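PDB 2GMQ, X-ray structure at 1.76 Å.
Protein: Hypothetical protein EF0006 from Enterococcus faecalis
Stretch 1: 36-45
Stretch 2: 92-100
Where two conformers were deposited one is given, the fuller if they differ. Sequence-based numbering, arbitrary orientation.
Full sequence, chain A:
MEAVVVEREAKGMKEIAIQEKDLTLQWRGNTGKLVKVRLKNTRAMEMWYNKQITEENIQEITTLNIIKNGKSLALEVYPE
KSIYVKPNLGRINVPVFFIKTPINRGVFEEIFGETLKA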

# COMPACT_ATOMS: atom_id res chain seq x y z
N LYS A 36 6.82 15.12 -15.59
CA LYS A 36 6.88 13.82 -16.26
C LYS A 36 6.35 12.70 -15.34
O LYS A 36 6.21 12.90 -14.13
CB LYS A 36 8.33 13.54 -16.72
CG LYS A 36 9.27 13.33 -15.55
CD LYS A 36 10.63 12.79 -15.96
CE LYS A 36 11.69 13.88 -16.09
NZ LYS A 36 13.10 13.19 -16.25
N VAL A 37 5.97 11.57 -15.96
CA VAL A 37 5.49 10.42 -15.20
C VAL A 37 6.32 9.23 -15.76
O VAL A 37 6.68 9.20 -16.99
CB VAL A 37 3.99 10.11 -15.39
CG1 VAL A 37 3.12 11.38 -15.14
CG2 VAL A 37 3.70 9.66 -16.80
N ARG A 38 6.68 8.32 -14.88
CA ARG A 38 7.41 7.17 -15.28
C ARG A 38 6.66 5.96 -14.82
O ARG A 38 6.24 5.90 -13.68
CB ARG A 38 8.76 7.32 -14.57
CG ARG A 38 9.64 6.16 -14.53
CD ARG A 38 10.76 6.48 -13.48
NE ARG A 38 11.45 5.23 -13.19
CZ ARG A 38 12.76 5.02 -13.37
NH1 ARG A 38 13.55 6.00 -13.82
NH2 ARG A 38 13.27 3.81 -13.10
N LEU A 39 6.53 4.92 -15.66
CA LEU A 39 5.86 3.72 -15.21
C LEU A 39 6.66 3.00 -14.14
O LEU A 39 7.92 2.89 -14.21
CB LEU A 39 5.64 2.70 -16.37
CG LEU A 39 4.30 2.80 -17.09
CD1 LEU A 39 3.16 2.38 -16.28
CD2 LEU A 39 4.07 4.28 -17.60
N LYS A 40 5.94 2.48 -13.16
CA LYS A 40 6.56 1.65 -12.14
C LYS A 40 7.11 0.34 -12.73
O LYS A 40 6.68 -0.12 -13.81
CB LYS A 40 5.58 1.37 -11.02
CG LYS A 40 5.57 2.50 -9.97
CD LYS A 40 4.58 2.19 -8.90
CE LYS A 40 4.62 3.23 -7.78
NZ LYS A 40 3.26 3.45 -7.26
N ASN A 41 8.07 -0.27 -12.03
CA ASN A 41 8.74 -1.43 -12.59
C ASN A 41 7.82 -2.62 -12.86
O ASN A 41 7.91 -3.27 -13.93
CB ASN A 41 9.92 -1.91 -11.71
CG ASN A 41 11.07 -0.91 -11.64
OD1 ASN A 41 11.02 0.24 -12.09
ND2 ASN A 41 12.15 -1.38 -11.05
N THR A 42 6.92 -2.92 -11.93
CA THR A 42 6.04 -4.12 -12.10
C THR A 42 5.11 -3.96 -13.31
O THR A 42 5.04 -4.82 -14.18
CB THR A 42 5.22 -4.37 -10.83
OG1 THR A 42 6.16 -4.55 -9.74
CG2 THR A 42 4.49 -5.74 -10.97
N ARG A 43 4.48 -2.82 -13.36
CA ARG A 43 3.57 -2.49 -14.49
C ARG A 43 4.42 -2.49 -15.80
O ARG A 43 3.94 -2.95 -16.82
CB ARG A 43 2.84 -1.15 -14.31
CG ARG A 43 1.77 -0.94 -15.53
CD ARG A 43 0.75 -2.11 -15.58
NE ARG A 43 -0.15 -1.98 -16.73
CZ ARG A 43 -1.21 -1.13 -16.80
NH1 ARG A 43 -1.47 -0.31 -15.81
NH2 ARG A 43 -1.93 -1.06 -17.93
N ALA A 44 5.64 -1.95 -15.79
CA ALA A 44 6.42 -1.92 -17.05
C ALA A 44 6.69 -3.35 -17.54
O ALA A 44 6.66 -3.61 -18.77
CB ALA A 44 7.68 -1.20 -16.89
N MSE A 45 6.97 -4.28 -16.60
CA MSE A 45 7.20 -5.66 -16.98
C MSE A 45 5.93 -6.26 -17.55
O MSE A 45 5.98 -6.89 -18.59
CB MSE A 45 7.72 -6.47 -15.81
CG MSE A 45 8.10 -7.89 -16.24
SE MSE A 45 9.71 -7.99 -17.43
CE MSE A 45 11.07 -7.89 -16.01
N ILE A 92 14.22 -4.46 -16.43
CA ILE A 92 13.51 -3.98 -17.61
C ILE A 92 13.50 -2.43 -17.67
O ILE A 92 13.23 -1.80 -16.63
CB ILE A 92 12.01 -4.52 -17.64
CG1 ILE A 92 11.32 -4.17 -18.96
CG2 ILE A 92 11.15 -4.02 -16.43
CD1 ILE A 92 9.89 -4.09 -18.83
N ASN A 93 13.80 -1.83 -18.84
CA ASN A 93 13.61 -0.37 -19.02
C ASN A 93 12.16 -0.02 -18.99
O ASN A 93 11.30 -0.83 -19.36
CB ASN A 93 14.15 0.17 -20.33
CG ASN A 93 15.59 -0.24 -20.55
OD1 ASN A 93 16.45 -0.04 -19.68
ND2 ASN A 93 15.85 -0.86 -21.69
N VAL A 94 11.89 1.21 -18.60
CA VAL A 94 10.52 1.60 -18.32
C VAL A 94 10.17 2.87 -19.12
O VAL A 94 11.05 3.69 -19.36
CB VAL A 94 10.29 1.83 -16.79
CG1 VAL A 94 10.71 0.64 -15.94
CG2 VAL A 94 10.92 3.09 -16.29
N PRO A 95 8.90 3.00 -19.59
CA PRO A 95 8.44 4.17 -20.37
C PRO A 95 8.32 5.42 -19.49
O PRO A 95 7.82 5.30 -18.37
CB PRO A 95 7.02 3.80 -20.82
CG PRO A 95 6.74 2.47 -20.38
CD PRO A 95 7.88 1.94 -19.51
N VAL A 96 8.65 6.61 -20.06
CA VAL A 96 8.51 7.88 -19.39
C VAL A 96 7.80 8.80 -20.38
O VAL A 96 8.15 8.79 -21.60
CB VAL A 96 9.91 8.47 -19.12
CG1 VAL A 96 9.84 9.87 -18.55
CG2 VAL A 96 10.77 7.47 -18.30
N PHE A 97 6.87 9.59 -19.84
CA PHE A 97 6.15 10.58 -20.72
C PHE A 97 6.34 11.95 -20.13
O PHE A 97 6.30 12.09 -18.89
CB PHE A 97 4.66 10.29 -20.73
CG PHE A 97 4.35 8.97 -21.37
CD1 PHE A 97 4.16 8.90 -22.77
CD2 PHE A 97 4.20 7.81 -20.56
CE1 PHE A 97 3.88 7.67 -23.42
CE2 PHE A 97 3.92 6.55 -21.19
CZ PHE A 97 3.75 6.48 -22.59
N PHE A 98 6.49 12.93 -21.01
CA PHE A 98 6.65 14.31 -20.55
C PHE A 98 5.34 14.98 -20.75
O PHE A 98 4.78 14.94 -21.85
CB PHE A 98 7.74 15.04 -21.26
CG PHE A 98 9.15 14.52 -20.89
CD1 PHE A 98 9.94 15.22 -19.99
CD2 PHE A 98 9.56 13.30 -21.36
CE1 PHE A 98 11.22 14.73 -19.62
CE2 PHE A 98 10.87 12.75 -21.02
CZ PHE A 98 11.69 13.47 -20.13
N ILE A 99 4.86 15.58 -19.68
CA ILE A 99 3.49 16.10 -19.70
C ILE A 99 3.43 17.48 -20.36
O ILE A 99 4.09 18.41 -19.87
CB ILE A 99 2.91 16.11 -18.31
CG1 ILE A 99 2.85 14.70 -17.66
CG2 ILE A 99 1.46 16.61 -18.33
CD1 ILE A 99 2.33 13.66 -18.61
N LYS A 100 2.53 17.63 -21.35
CA LYS A 100 2.29 18.91 -22.02
C LYS A 100 1.14 19.74 -21.40
O LYS A 100 1.27 21.00 -21.22
CB LYS A 100 1.97 18.60 -23.50
CG LYS A 100 1.52 19.89 -24.31
CD LYS A 100 1.62 19.72 -25.76
CE LYS A 100 0.68 18.68 -26.27
NZ LYS A 100 0.70 18.62 -27.80

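Strand 36-39 and strand 94-98 of EF0006 pair antiparallel, their directions 166° apart, and the chain then turns at Lys40 into a helix whose first turn rests against the beginning of the second stretch; together the contacts bury 740 Å². Three backbone hydrogen bonds fix the register. Val37 and Phe97 form a hydrogen-bonded pair, Val37 N donating to Phe97 O (3.0 Å) and Phe97 N to Val37 O (2.9 Å), and Leu39 N reaches Pro95 O at 3.0 Å with a nearly straight angle of 171°. Proline has no amide hydrogen to give, but its carbonyl serves the ladder fully. The flanking non-hydrogen-bonded pairs, Lys36 with Phe98 and Arg38 with Val96, bring their CA atoms to 4.3 Å, and CA-H...O contacts add to the ladder, Lys36 CA to Phe97 O at 3.2 Å and Val96 CA to Val37 O at 3.3 Å.

Side chains alternate between the faces. Lys36, Arg38, Val96 and Phe98 share one, where long aliphatic chains cover apolar neighbours. Lys36 CB lies over one face of the Phe98 ring; chi1 p then sets CG, and the chain runs on so that CE lies 3.7 Å from Phe98 CE1 and CD 4.0 Å from Val96 CG1. The chain thus runs along the ring with its end still near it. Arg38 is extended, t at chi1 through chi3: its CG sits 3.8 Å from Val94 CG2 and 4.1 Å from Val96 CG2, and Val94 CG2 also lies over one face of the guanidinium. Both basic residues remain partly exposed, as suits a charged end on an apolar stem.

Val37 and Phe97 point to the other face and are buried. With chi1 m, Val37 splits its methyls between two neighbours: CG2 is 4.1 Å from Phe97 CB, and CG1 is 4.2 Å from Ile99 CG1. The Phe97 ring, chi1 m and chi2 -87°, presents its edge to Val37 CG2 and Leu39 CD2, the latter 4.3 Å from CE2. Leu39 has an off-well chi1 of -93°; in this conformation CD2 reaches that ring edge, while CB packs 3.9 Å from Pro95 CD.

Ala44 brings the helix onto the second stretch. Its small side chain points toward the partner, and its single methyl touches Val94 CG1 (3.7 Å from CB), Pro95 CD (4.1 Å from CB) and Ile92 CD1 (4.1 Å from CB). Val94, chi1 m, uses both branches, CG1 for Ala44 and CG2 for Arg38. Ile92 is extended, chi1 and chi2 both t, which carries CD1 to 3.3 Å from Ala44 O and 3.6 Å from Met45 CA. Met45, a selenomethionine, starts sideways, but chi2 and chi3, both p, bend its end back until CE lies 3.9 Å from Ile92 CB. At the start of the helix, Ala44 N bonds Lys40 O (2.9 Å) and Met45 N bonds Asn41 O (3.0 Å). Lys40, Thr42 and Arg43 make no contact with the second stretch.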